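Local coordinates for protein Csc2 (Thermofilum pendens, PDB 4TXD) that binds zinc and, as a Cas7-family protein of the type I-D CRISPR system, probably binds RNA through an RRM-like domain, at residues Arg52-Phe57 with Gly284-Lys289; Gln104-Leu109 with Cys168-Ile173; Arg113-Glu118 with Lys338-Leu343; Thr195-Asp200 with Gly243-Val248. One frame throughout, in Å; residues are numbered along the deposited sequence.

Contact 1: residues Arg52-Phe57 with Gly284-Lys289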
loop_
_atom_site.group_PDB
_atom_site.type_symbol
_atom_site.label_atom_id
_atom_site.label_comp_id
_atom_site.label_asym_id
_atom_site.label_seq_id
_atom_site.Cartn_x
_atom_site.Cartn_y
_atom_site.Cartn_z
ATOM N N ARG A 52 -15.218 -1.125 5.517
ATOM C CA ARG A 52 -13.835 -1.291 5.118
ATOM C C ARG A 52 -13.670 -2.649 4.471
ATOM O O ARG A 52 -14.479 -3.561 4.681
ATOM C CB ARG A 52 -12.905 -1.159 6.333
ATOM C CG ARG A 52 -13.067 -2.291 7.347
ATOM C CD ARG A 52 -12.459 -1.941 8.690
ATOM N NE ARG A 52 -13.374 -1.170 9.521
ATOM C CZ ARG A 52 -12.989 -0.366 10.508
ATOM N NH1 ARG A 52 -11.696 -0.202 10.771
ATOM N NH2 ARG A 52 -13.895 0.290 11.221
ATOM N N ILE A 53 -12.622 -2.772 3.672
ATOM C CA ILE A 53 -12.230 -4.049 3.126
ATOM C C ILE A 53 -10.888 -4.445 3.747
ATOM O O ILE A 53 -9.892 -3.732 3.601
ATOM C CB ILE A 53 -12.133 -3.983 1.611
ATOM C CG1 ILE A 53 -13.516 -3.616 1.038
ATOM C CG2 ILE A 53 -11.601 -5.306 1.038
ATOM C CD1 ILE A 53 -13.525 -3.406 -0.457
ATOM N N GLU A 54 -10.887 -5.551 4.479
ATOM C CA GLU A 54 -9.644 -6.147 4.977
ATOM C C GLU A 54 -8.954 -6.985 3.910
ATOM O O GLU A 54 -9.601 -7.792 3.237
ATOM C CB GLU A 54 -9.908 -7.038 6.187
ATOM C CG GLU A 54 -10.255 -6.334 7.460
ATOM C CD GLU A 54 -10.620 -7.323 8.538
ATOM O OE1 GLU A 54 -11.721 -7.902 8.448
ATOM O OE2 GLU A 54 -9.809 -7.532 9.466
ATOM N N VAL A 55 -7.643 -6.808 3.757
ATOM C CA VAL A 55 -6.865 -7.703 2.915
ATOM C C VAL A 55 -5.735 -8.348 3.735
ATOM O O VAL A 55 -4.983 -7.659 4.434
ATOM C CB VAL A 55 -6.293 -6.975 1.674
ATOM C CG1 VAL A 55 -5.474 -5.781 2.068
ATOM C CG2 VAL A 55 -5.467 -7.924 0.837
ATOM N N VAL A 56 -5.656 -9.677 3.687
ATOM C CA VAL A 56 -4.609 -10.412 4.405
ATOM C C VAL A 56 -3.669 -11.006 3.386
ATOM O O VAL A 56 -4.108 -11.558 2.366
ATOM C CB VAL A 56 -5.194 -11.517 5.316
ATOM C CG1 VAL A 56 -4.084 -12.397 5.913
ATOM C CG2 VAL A 56 -6.013 -10.897 6.431
ATOM N N PHE A 57 -2.373 -10.883 3.651
ATOM C CA PHE A 57 -1.370 -11.275 2.697
ATOM C C PHE A 57 -0.120 -11.828 3.375
ATOM O O PHE A 57 0.065 -11.689 4.589
ATOM C CB PHE A 57 -1.007 -10.086 1.779
ATOM C CG PHE A 57 -0.478 -8.865 2.514
ATOM C CD1 PHE A 57 -1.349 -7.927 3.069
ATOM C CD2 PHE A 57 0.889 -8.639 2.608
ATOM C CE1 PHE A 57 -0.851 -6.793 3.740
ATOM C CE2 PHE A 57 1.398 -7.511 3.274
ATOM C CZ PHE A 57 0.520 -6.586 3.836
ATOM N N GLY A 284 -6.631 -13.279 0.854
ATOM C CA GLY A 284 -8.061 -13.118 1.042
ATOM C C GLY A 284 -8.505 -11.712 1.362
ATOM O O GLY A 284 -7.722 -10.897 1.868
ATOM N N VAL A 285 -9.766 -11.427 1.057
ATOM C CA VAL A 285 -10.372 -10.141 1.395
ATOM C C VAL A 285 -11.705 -10.332 2.113
ATOM O O VAL A 285 -12.343 -11.374 1.997
ATOM C CB VAL A 285 -10.607 -9.262 0.144
ATOM C CG1 VAL A 285 -9.295 -8.960 -0.555
ATOM C CG2 VAL A 285 -11.588 -9.948 -0.814
ATOM N N LYS A 286 -12.116 -9.322 2.867
ATOM C CA LYS A 286 -13.412 -9.335 3.524
ATOM C C LYS A 286 -13.912 -7.911 3.735
ATOM O O LYS A 286 -13.193 -7.067 4.272
ATOM C CB LYS A 286 -13.345 -10.063 4.865
ATOM C CG LYS A 286 -14.714 -10.303 5.474
ATOM C CD LYS A 286 -14.635 -10.857 6.880
ATOM C CE LYS A 286 -16.029 -11.078 7.445
ATOM N NZ LYS A 286 -15.991 -11.706 8.791
ATOM N N ALA A 287 -15.144 -7.650 3.315
ATOM C CA ALA A 287 -15.771 -6.353 3.547
ATOM C C ALA A 287 -16.570 -6.381 4.848
ATOM O O ALA A 287 -17.170 -7.397 5.196
ATOM C CB ALA A 287 -16.671 -5.971 2.362
ATOM N N GLY A 288 -16.574 -5.275 5.576
ATOM C CA GLY A 288 -17.314 -5.216 6.822
ATOM C C GLY A 288 -17.284 -3.856 7.478
ATOM O O GLY A 288 -16.467 -3.000 7.130
ATOM N N LYS A 289 -18.190 -3.653 8.426
ATOM C CA LYS A 289 -18.215 -2.428 9.197
ATOM C C LYS A 289 -17.044 -2.418 10.157
ATOM O O LYS A 289 -16.389 -1.392 10.338
ATOM C CB LYS A 289 -19.533 -2.287 9.958
ATOM C CG LYS A 289 -19.600 -1.049 10.831
ATOM C CD LYS A 289 -20.964 -0.899 11.488
ATOM C CE LYS A 289 -21.007 0.330 12.384
ATOM N NZ LYS A 289 -22.337 0.495 13.035
HETATM O O HOH W 1 -13.738 -6.785 7.007
#

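Contact 2: residues Gln104-Leu109 with Cys168-Ile173. With ZN (zinc ion), chain B.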
loop_
_atom_site.group_PDB
_atom_site.type_symbol
_atom_site.label_atom_id
_atom_site.label_comp_id
_atom_site.label_asym_id
_atom_site.label_seq_id
_atom_site.Cartn_x
_atom_site.Cartn_y
_atom_site.Cartn_z
ATOM N N GLN A 104 5.953 1.081 -5.422
ATOM C CA GLN A 104 5.615 0.109 -6.456
ATOM C C GLN A 104 4.480 0.618 -7.365
ATOM O O GLN A 104 4.561 0.514 -8.594
ATOM C CB GLN A 104 5.234 -1.238 -5.827
ATOM C CG GLN A 104 4.765 -2.318 -6.828
ATOM C CD GLN A 104 5.820 -2.709 -7.872
ATOM O OE1 GLN A 104 6.991 -2.330 -7.786
ATOM N NE2 GLN A 104 5.391 -3.473 -8.873
ATOM N N MET A 105 3.427 1.172 -6.775
ATOM C CA MET A 105 2.343 1.717 -7.594
ATOM C C MET A 105 2.867 2.804 -8.516
ATOM O O MET A 105 2.473 2.889 -9.687
ATOM C CB MET A 105 1.202 2.275 -6.732
ATOM C CG MET A 105 0.077 2.882 -7.601
ATOM S SD MET A 105 -1.372 3.473 -6.710
ATOM C CE MET A 105 -2.098 1.926 -6.181
ATOM N N LEU A 106 3.778 3.597 -8.008
ATOM C CA LEU A 106 4.391 4.636 -8.772
ATOM C C LEU A 106 5.184 4.073 -9.957
ATOM O O LEU A 106 5.173 4.623 -11.039
ATOM C CB LEU A 106 5.257 5.492 -7.886
ATOM C CG LEU A 106 6.037 6.563 -8.595
ATOM C CD1 LEU A 106 5.182 7.328 -9.581
ATOM C CD2 LEU A 106 6.770 7.492 -7.671
ATOM N N GLN A 107 5.859 2.959 -9.729
ATOM C CA GLN A 107 6.664 2.360 -10.798
ATOM C C GLN A 107 5.729 1.774 -11.851
ATOM O O GLN A 107 5.993 1.876 -13.051
ATOM C CB GLN A 107 7.627 1.303 -10.236
ATOM C CG GLN A 107 8.679 0.793 -11.238
ATOM C CD GLN A 107 9.525 1.905 -11.845
ATOM O OE1 GLN A 107 9.846 2.904 -11.187
ATOM N NE2 GLN A 107 9.882 1.740 -13.116
ATOM N N LEU A 108 4.621 1.188 -11.407
ATOM C CA LEU A 108 3.631 0.648 -12.321
ATOM C C LEU A 108 3.018 1.783 -13.144
ATOM O O LEU A 108 2.784 1.617 -14.341
ATOM C CB LEU A 108 2.550 -0.128 -11.563
ATOM C CG LEU A 108 3.047 -1.414 -10.876
ATOM C CD1 LEU A 108 1.950 -2.023 -10.046
ATOM C CD2 LEU A 108 3.533 -2.428 -11.914
ATOM N N LEU A 109 2.780 2.933 -12.507
ATOM C CA LEU A 109 2.261 4.115 -13.212
ATOM C C LEU A 109 3.238 4.615 -14.259
ATOM O O LEU A 109 2.835 5.049 -15.346
ATOM C CB LEU A 109 1.947 5.258 -12.232
ATOM C CG LEU A 109 0.698 5.051 -11.387
ATOM C CD1 LEU A 109 0.663 6.041 -10.214
ATOM C CD2 LEU A 109 -0.542 5.177 -12.267
ATOM N N CYS A 168 -2.135 12.205 -8.844
ATOM C CA CYS A 168 -1.955 10.880 -9.369
ATOM C C CYS A 168 -2.449 9.816 -8.410
ATOM O O CYS A 168 -2.673 10.063 -7.277
ATOM C CB CYS A 168 -0.516 10.654 -9.771
ATOM S SG CYS A 168 0.554 10.061 -8.475
ATOM N N PRO A 169 -2.655 8.574 -9.020
ATOM C CA PRO A 169 -3.190 7.555 -8.126
ATOM C C PRO A 169 -2.402 7.294 -6.839
ATOM O O PRO A 169 -2.997 7.042 -5.861
ATOM C CB PRO A 169 -3.202 6.306 -8.987
ATOM C CG PRO A 169 -3.481 6.792 -10.346
ATOM C CD PRO A 169 -2.586 7.941 -10.432
ATOM N N HIS A 170 -1.097 7.356 -6.859
ATOM C CA HIS A 170 -0.382 7.074 -5.644
ATOM C C HIS A 170 -0.568 8.190 -4.633
ATOM O O HIS A 170 -0.698 7.932 -3.495
ATOM C CB HIS A 170 1.076 6.682 -5.878
ATOM C CG HIS A 170 2.046 7.787 -5.706
ATOM N ND1 HIS A 170 2.443 8.239 -4.477
ATOM C CD2 HIS A 170 2.697 8.541 -6.610
ATOM C CE1 HIS A 170 3.302 9.219 -4.627
ATOM N NE2 HIS A 170 3.467 9.429 -5.914
ATOM N N CYS A 171 -0.638 9.416 -5.097
ATOM C CA CYS A 171 -0.917 10.525 -4.206
ATOM C C CYS A 171 -2.294 10.457 -3.594
ATOM O O CYS A 171 -2.434 10.622 -2.435
ATOM C CB CYS A 171 -0.742 11.856 -4.911
ATOM S SG CYS A 171 0.937 12.357 -5.227
ATOM N N THR A 172 -3.295 10.204 -4.401
ATOM C CA THR A 172 -4.650 10.237 -3.927
ATOM C C THR A 172 -5.011 9.046 -3.073
ATOM O O THR A 172 -5.816 9.134 -2.204
ATOM C CB THR A 172 -5.656 10.420 -5.068
ATOM O OG1 THR A 172 -5.590 9.324 -5.946
ATOM C CG2 THR A 172 -5.353 11.661 -5.817
ATOM N N ILE A 173 -4.386 7.925 -3.336
ATOM C CA ILE A 173 -4.723 6.721 -2.589
ATOM C C ILE A 173 -3.946 6.650 -1.271
ATOM O O ILE A 173 -4.522 6.371 -0.217
ATOM C CB ILE A 173 -4.438 5.440 -3.420
ATOM C CG1 ILE A 173 -5.457 5.315 -4.564
ATOM C CG2 ILE A 173 -4.514 4.203 -2.539
ATOM C CD1 ILE A 173 -5.060 4.278 -5.607
HETATM ZN ZN ZN B . 1.354 11.874 -7.526
#

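Contact 3: residues Arg113-Glu118 with Lys338-Leu343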
loop_
_atom_site.group_PDB
_atom_site.type_symbol
_atom_site.label_atom_id
_atom_site.label_comp_id
_atom_site.label_asym_id
_atom_site.label_seq_id
_atom_site.Cartn_x
_atom_site.Cartn_y
_atom_site.Cartn_z
ATOM N N ARG A 113 2.617 4.682 -18.295
ATOM C CA ARG A 113 2.933 5.852 -19.104
ATOM C C ARG A 113 3.777 5.483 -20.317
ATOM O O ARG A 113 3.543 5.963 -21.426
ATOM C CB ARG A 113 3.670 6.893 -18.265
ATOM C CG ARG A 113 4.160 8.092 -19.050
ATOM C CD ARG A 113 5.257 8.810 -18.299
ATOM N NE ARG A 113 6.431 7.955 -18.160
ATOM C CZ ARG A 113 7.294 8.013 -17.152
ATOM N NH1 ARG A 113 7.116 8.888 -16.166
ATOM N NH2 ARG A 113 8.331 7.184 -17.122
ATOM N N ASP A 114 4.766 4.628 -20.101
ATOM C CA ASP A 114 5.689 4.258 -21.168
ATOM C C ASP A 114 5.107 3.235 -22.132
ATOM O O ASP A 114 5.705 2.938 -23.156
ATOM C CB ASP A 114 6.985 3.735 -20.566
ATOM C CG ASP A 114 7.766 4.820 -19.876
ATOM O OD1 ASP A 114 7.486 6.006 -20.149
ATOM O OD2 ASP A 114 8.659 4.494 -19.072
ATOM N N SER A 115 3.943 2.695 -21.805
ATOM C CA SER A 115 3.259 1.790 -22.709
ATOM C C SER A 115 2.368 2.542 -23.709
ATOM O O SER A 115 1.884 1.947 -24.662
ATOM C CB SER A 115 2.414 0.796 -21.928
ATOM O OG SER A 115 1.148 1.355 -21.596
ATOM N N LEU A 116 2.147 3.838 -23.496
ATOM C CA LEU A 116 1.204 4.591 -24.338
ATOM C C LEU A 116 1.749 4.858 -25.754
ATOM O O LEU A 116 2.945 5.116 -25.929
ATOM C CB LEU A 116 0.837 5.923 -23.664
ATOM C CG LEU A 116 0.372 5.821 -22.204
ATOM C CD1 LEU A 116 0.114 7.214 -21.623
ATOM C CD2 LEU A 116 -0.873 4.925 -22.069
ATOM N N ASP A 117 0.873 4.788 -26.758
ATOM C CA ASP A 117 1.223 5.251 -28.110
ATOM C C ASP A 117 0.724 6.686 -28.263
ATOM O O ASP A 117 0.322 7.294 -27.267
ATOM C CB ASP A 117 0.639 4.338 -29.198
ATOM C CG ASP A 117 -0.862 4.125 -29.057
ATOM O OD1 ASP A 117 -1.580 5.051 -28.620
ATOM O OD2 ASP A 117 -1.336 3.018 -29.392
ATOM N N GLU A 118 0.713 7.224 -29.472
ATOM C CA GLU A 118 0.308 8.612 -29.615
ATOM C C GLU A 118 -1.130 8.816 -29.281
ATOM O O GLU A 118 -1.492 9.847 -28.816
ATOM C CB GLU A 118 0.574 9.207 -30.996
ATOM C CG GLU A 118 1.041 8.284 -32.082
ATOM C CD GLU A 118 0.067 7.196 -32.450
ATOM O OE1 GLU A 118 -0.701 7.337 -33.403
ATOM O OE2 GLU A 118 0.145 6.185 -31.809
ATOM N N LYS A 338 0.350 -2.455 -18.467
ATOM C CA LYS A 338 1.007 -1.955 -19.675
ATOM C C LYS A 338 0.031 -1.859 -20.856
ATOM O O LYS A 338 0.428 -1.575 -21.983
ATOM C CB LYS A 338 2.200 -2.843 -20.041
ATOM C CG LYS A 338 3.428 -2.579 -19.186
ATOM C CD LYS A 338 4.612 -3.444 -19.600
ATOM C CE LYS A 338 5.885 -2.999 -18.886
ATOM N NZ LYS A 338 7.020 -3.948 -19.091
ATOM N N ASP A 339 -1.243 -2.107 -20.581
ATOM C CA ASP A 339 -2.298 -1.937 -21.571
ATOM C C ASP A 339 -2.850 -0.517 -21.454
ATOM O O ASP A 339 -3.483 -0.181 -20.452
ATOM C CB ASP A 339 -3.401 -2.982 -21.358
ATOM C CG ASP A 339 -4.605 -2.786 -22.276
ATOM O OD1 ASP A 339 -4.590 -1.888 -23.145
ATOM O OD2 ASP A 339 -5.585 -3.542 -22.116
ATOM N N PRO A 340 -2.624 0.315 -22.484
ATOM C CA PRO A 340 -3.039 1.728 -22.473
ATOM C C PRO A 340 -4.512 1.905 -22.143
ATOM O O PRO A 340 -4.906 2.940 -21.622
ATOM C CB PRO A 340 -2.729 2.188 -23.904
ATOM C CG PRO A 340 -1.570 1.323 -24.311
ATOM C CD PRO A 340 -1.912 -0.033 -23.728
ATOM N N ASN A 341 -5.318 0.894 -22.416
ATOM C CA ASN A 341 -6.730 0.991 -22.137
ATOM C C ASN A 341 -7.203 -0.036 -21.120
ATOM O O ASN A 341 -8.402 -0.295 -21.003
ATOM C CB ASN A 341 -7.517 0.865 -23.444
ATOM C CG ASN A 341 -7.149 1.947 -24.432
ATOM O OD1 ASN A 341 -7.451 3.121 -24.215
ATOM N ND2 ASN A 341 -6.474 1.568 -25.511
ATOM N N GLY A 342 -6.264 -0.598 -20.361
ATOM C CA GLY A 342 -6.616 -1.526 -19.300
ATOM C C GLY A 342 -6.976 -0.834 -17.988
ATOM O O GLY A 342 -7.329 0.347 -17.970
ATOM N N LEU A 343 -6.886 -1.577 -16.888
ATOM C CA LEU A 343 -7.252 -1.063 -15.563
ATOM C C LEU A 343 -6.605 0.280 -15.180
ATOM O O LEU A 343 -7.230 1.088 -14.489
ATOM C CB LEU A 343 -6.906 -2.097 -14.483
ATOM C CG LEU A 343 -7.243 -1.660 -13.051
ATOM C CD1 LEU A 343 -8.538 -2.316 -12.593
ATOM C CD2 LEU A 343 -6.099 -1.959 -12.098
#

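Contact 4: residues Thr195-Asp200 with Gly243-Val248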
loop_
_atom_site.group_PDB
_atom_site.type_symbol
_atom_site.label_atom_id
_atom_site.label_comp_id
_atom_site.label_asym_id
_atom_site.label_seq_id
_atom_site.Cartn_x
_atom_site.Cartn_y
_atom_site.Cartn_z
ATOM N N THR A 195 -4.063 8.561 3.910
ATOM C CA THR A 195 -4.144 7.284 3.190
ATOM C C THR A 195 -5.487 6.562 3.401
ATOM O O THR A 195 -6.047 6.537 4.507
ATOM C CB THR A 195 -2.981 6.335 3.604
ATOM O OG1 THR A 195 -3.029 5.148 2.801
ATOM C CG2 THR A 195 -3.074 5.952 5.095
ATOM N N ARG A 196 -6.010 5.985 2.323
ATOM C CA ARG A 196 -7.210 5.163 2.390
ATOM C C ARG A 196 -6.805 3.683 2.453
ATOM O O ARG A 196 -7.643 2.787 2.426
ATOM C CB ARG A 196 -8.126 5.450 1.183
ATOM C CG ARG A 196 -9.122 6.615 1.428
ATOM C CD ARG A 196 -9.921 6.979 0.159
ATOM N NE ARG A 196 -9.032 7.525 -0.854
ATOM C CZ ARG A 196 -9.203 7.426 -2.169
ATOM N NH1 ARG A 196 -10.263 6.801 -2.677
ATOM N NH2 ARG A 196 -8.298 7.967 -2.968
ATOM N N VAL A 197 -5.500 3.462 2.538
ATOM C CA VAL A 197 -4.907 2.124 2.695
ATOM C C VAL A 197 -4.093 2.125 3.993
ATOM O O VAL A 197 -3.013 2.706 4.047
ATOM C CB VAL A 197 -3.996 1.753 1.495
ATOM C CG1 VAL A 197 -3.352 0.360 1.681
ATOM C CG2 VAL A 197 -4.787 1.827 0.180
ATOM N N ARG A 198 -4.645 1.528 5.046
ATOM C CA ARG A 198 -3.993 1.506 6.351
ATOM C C ARG A 198 -3.386 0.132 6.632
ATOM O O ARG A 198 -4.111 -0.850 6.742
ATOM C CB ARG A 198 -4.989 1.853 7.459
ATOM C CG ARG A 198 -5.430 3.303 7.487
ATOM C CD ARG A 198 -5.515 3.811 8.924
ATOM N NE ARG A 198 -6.860 4.232 9.306
ATOM C CZ ARG A 198 -7.679 3.528 10.085
ATOM N NH1 ARG A 198 -7.302 2.351 10.570
ATOM N NH2 ARG A 198 -8.883 4.000 10.379
ATOM N N PHE A 199 -2.071 0.070 6.765
ATOM C CA PHE A 199 -1.402 -1.205 7.044
ATOM C C PHE A 199 -1.278 -1.490 8.535
ATOM O O PHE A 199 -0.928 -0.595 9.308
ATOM C CB PHE A 199 0.003 -1.235 6.442
ATOM C CG PHE A 199 0.034 -1.399 4.955
ATOM C CD1 PHE A 199 -0.133 -2.651 4.376
ATOM C CD2 PHE A 199 0.246 -0.296 4.132
ATOM C CE1 PHE A 199 -0.099 -2.810 2.991
ATOM C CE2 PHE A 199 0.285 -0.441 2.751
ATOM C CZ PHE A 199 0.109 -1.696 2.174
ATOM N N ASP A 200 -1.529 -2.742 8.922
ATOM C CA ASP A 200 -0.985 -3.286 10.172
ATOM C C ASP A 200 0.525 -3.401 9.992
ATOM O O ASP A 200 1.014 -3.378 8.863
ATOM C CB ASP A 200 -1.551 -4.682 10.491
ATOM C CG ASP A 200 -2.978 -4.667 10.965
ATOM O OD1 ASP A 200 -3.641 -3.611 10.938
ATOM O OD2 ASP A 200 -3.448 -5.763 11.355
ATOM N N GLY A 243 0.749 -10.181 6.893
ATOM C CA GLY A 243 0.347 -8.791 6.764
ATOM C C GLY A 243 -1.154 -8.619 6.648
ATOM O O GLY A 243 -1.873 -9.543 6.259
ATOM N N ARG A 244 -1.627 -7.435 7.015
ATOM C CA ARG A 244 -3.036 -7.083 6.864
ATOM C C ARG A 244 -3.136 -5.593 6.555
ATOM O O ARG A 244 -2.388 -4.780 7.116
ATOM C CB ARG A 244 -3.835 -7.416 8.130
ATOM C CG ARG A 244 -5.359 -7.209 8.003
ATOM C CD ARG A 244 -6.056 -7.344 9.354
ATOM N NE ARG A 244 -5.881 -6.129 10.146
ATOM C CZ ARG A 244 -6.821 -5.211 10.343
ATOM N NH1 ARG A 244 -8.048 -5.379 9.843
ATOM N NH2 ARG A 244 -6.539 -4.136 11.065
ATOM N N ALA A 245 -4.058 -5.242 5.663
ATOM C CA ALA A 245 -4.356 -3.842 5.388
ATOM C C ALA A 245 -5.858 -3.611 5.388
ATOM O O ALA A 245 -6.640 -4.527 5.108
ATOM C CB ALA A 245 -3.744 -3.409 4.062
ATOM N N GLU A 246 -6.259 -2.397 5.755
ATOM C CA GLU A 246 -7.656 -1.989 5.635
ATOM C C GLU A 246 -7.790 -0.946 4.523
ATOM O O GLU A 246 -7.066 0.054 4.500
ATOM C CB GLU A 246 -8.183 -1.444 6.966
ATOM C CG GLU A 246 -8.401 -2.535 8.003
ATOM C CD GLU A 246 -9.015 -2.003 9.284
ATOM O OE1 GLU A 246 -9.423 -0.819 9.304
ATOM O OE2 GLU A 246 -9.079 -2.763 10.272
ATOM N N LEU A 247 -8.688 -1.219 3.583
ATOM C CA LEU A 247 -8.888 -0.381 2.401
ATOM C C LEU A 247 -10.265 0.259 2.518
ATOM O O LEU A 247 -11.262 -0.447 2.603
ATOM C CB LEU A 247 -8.778 -1.203 1.110
ATOM C CG LEU A 247 -7.371 -1.519 0.591
ATOM C CD1 LEU A 247 -6.504 -2.218 1.638
ATOM C CD2 LEU A 247 -7.442 -2.360 -0.689
ATOM N N VAL A 248 -10.315 1.586 2.570
ATOM C CA VAL A 248 -11.587 2.277 2.792
ATOM C C VAL A 248 -11.880 3.302 1.695
ATOM O O VAL A 248 -10.967 3.938 1.169
ATOM C CB VAL A 248 -11.616 2.998 4.175
ATOM C CG1 VAL A 248 -11.512 1.992 5.306
ATOM C CG2 VAL A 248 -10.491 3.994 4.279
HETATM O O HOH W 2 0.620 -5.856 7.736
#

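Contact 1: residues Arg52-Phe57 with Gly284-Lys289
Strands 52-61 and 277-288 pair here edge to edge as antiparallel neighbours in the central sheet, with Arg52, Glu54 and Val56 set against Gly288, Lys286 and Gly284 as hydrogen-bonded pairs. Glu54 N donates to Lys286 O at 2.8 Å and Val56 N to Gly284 O at 3.0 Å, while the return bond from Gly284 N is weak. Beyond the last pair, the Arg52 side chain prolongs the pairing: NE and NH2 grip the carbonyl oxygen of Lys289 side-on, both at 3.1 Å. The NE donor lies above that carbonyl's plane and NH2 lies in it. The bend at chi3 (84°) turns the NE/NH2 edge toward Lys289 O, and NH1 is left to form a salt bridge with Glu246. An antiparallel sheet packed with helices on one face is the core of the RRM-like fold of Cas7 proteins, and side chains alternate accordingly. On the helix-covered face, Ile53 and Val285 lie side by side, CG2 of Ile53 4.2 Å from CB of Val285, and Ile53 and Val55 reach helix 252-263; branched residues suit both the strand and this apolar layer. The other face, apart from Val56, carries charged side chains here. A water donates to Glu54 OE1 (2.7 Å) and to Lys286 O, tying carboxylate to backbone, while Glu54 OE2 forms a salt bridge with Arg244. The extended Lys286 carries its ammonium away to Leu321 O.

Contact 2: residues Gln104-Leu109 with Cys168-Ile173
Met105 lays its sulfur against the first turn of helix 169-174, SD 3.9 Å from His170 CA, and its terminal CE meets CD1 of Ile173 at 3.8 Å. CG stands anti to the backbone N (chi1 179°), which stretches the chain across the gap before the bend at chi3; the flexible thioether can thus follow backbone and side chain alike. One turn on, both methyls of Leu109 rest on the Pro169 ring, CD1 3.8 Å from CD and CD2 3.9 Å from CG. Leu106 brings CD1 obliquely to the imidazole of His170, 4.1 Å from CD2. The two helices run roughly antiparallel, their segment axes 149° apart, and the short one carries the CxxC half of a zinc site. Cys168 SG binds the zinc at 2.2 Å and Cys171 SG at 2.4 Å, with Cys146 and Asp165 completing the set. Cys168 is also the N-cap, its sulfur weakly accepting from Cys171 N, while Pro169, which lacks an N-H to satisfy, fits the first turn. The His170 ring has Cys171 SG over one face, and its nitrogens are engaged by Arg102 and, weakly, by Thr147 O. Trp348 and Leu347 of helix 343-365 pack against Cys168 and Pro169.

Contact 3: residues Arg113-Glu118 with Lys338-Leu343
The pyrrolidine ring of Pro340 touches Ser115 and Leu116, its CG 3.5 Å from the backbone O of Ser115 and its CB 3.8 Å from CD2 of Leu116. Nearby, Asp114 lies at the edge of the Arg113 guanidinium: NE of Arg113 points to OD1 of Asp114 at 3.0 Å, approaching from above the carboxylate plane, and NH1 goes to Trp144 O. The Leu116 and Pro340 side chains run alongside in opposing senses, giving this surface contact a small apolar patch. Here the chain passes from helix 94-115 toward helix 118-134, with Asp117 as the new helix's N-cap, its OD1 accepting from Ser120 N. The facing segment is a type I beta turn, Asp339 to Gly342, in the loop leading to helix 343-365. Pro340 suits its second position because the ring fixes phi near the value needed, and OD1 of Asp339 accepts from Asn341 N at 3.0 Å to make an Asx turn. Ser115, small enough for close approach, sets OG 3.0 Å from Lys338 O. Its chi1 of 84° puts OG between the backbone N and carbonyl carbon, and OG is hydrogen-bonded to Tyr112 O. The Tyr112 hydroxyl in turn bonds to Pro340 O.

Contact 4: residues Thr195-Asp200 with Gly243-Val248
Asp200 OD2 receives the shortest bond across these strands, from Arg244 NE at 2.7 Å and almost straight (178°), and it accepts from Ala295 N as well. Arg244 NH2 reaches the other oxygen, OD1, at 2.9 Å on its syn side. The grip is side-on, one nitrogen to each oxygen, yet the carboxylate and guanidinium planes stand 54° apart. The same guanidinium uses its end, NH1 and NH2, to hold OE2 of Glu246; NH1 comes to the anti lone pair at 2.8 Å. With Glu54 as the third acid, the surroundings probably favour the charged form of this buried arginine, and Arg52 at Glu246 OE1 adds a second positive charge. The bend at chi3 (78°) turns NE back toward Asp200. Beneath these charges the backbones pair antiparallel: Arg198 and Glu246 exchange two bonds, Glu246 N to Arg198 O at 2.8 Å. Toward the opposite face, Phe199 brings CD1 to CB of Ala245 at 3.7 Å; alanine's small methyl leaves room for the broad ring. Val197 and Leu247 lie side by side there, CG1 4.1 Å from CD1. At the far end the aliphatic part of Arg196 crosses Val248, and its NH2 bonds to Thr172 O. Strand 240-247 has strand 52-61 as its other neighbour, while Phe199 packs on helices 94-115 and 252-263, the latter also taking Val197 and Leu247.

How the contacts relate
From the N terminus, strand 52-61 opens the widest loop, closed only when 284-289 returns beside it in contact 1. Contacts 2 and 4 are nested inside that loop, one after the other: 104-109 meets the zinc-site helix at 168-173, and 195-200 then pairs with 243-248. Contact 3 crosses both contact 1 and contact 2, since 113-118 lies within their loops and its partner 338-343 comes after both have closed; contact 4 also lies within the loop of contact 3. Contacts 1 and 4 share one sheet through neighbouring strands 52-61 and 240-247. Contact 4 touches contact 2 where Arg196 probably hydrogen-bonds to the Ile173 carbonyl and Ile173 packs on Val197, and helix 94-115 links contact 2 with contact 3.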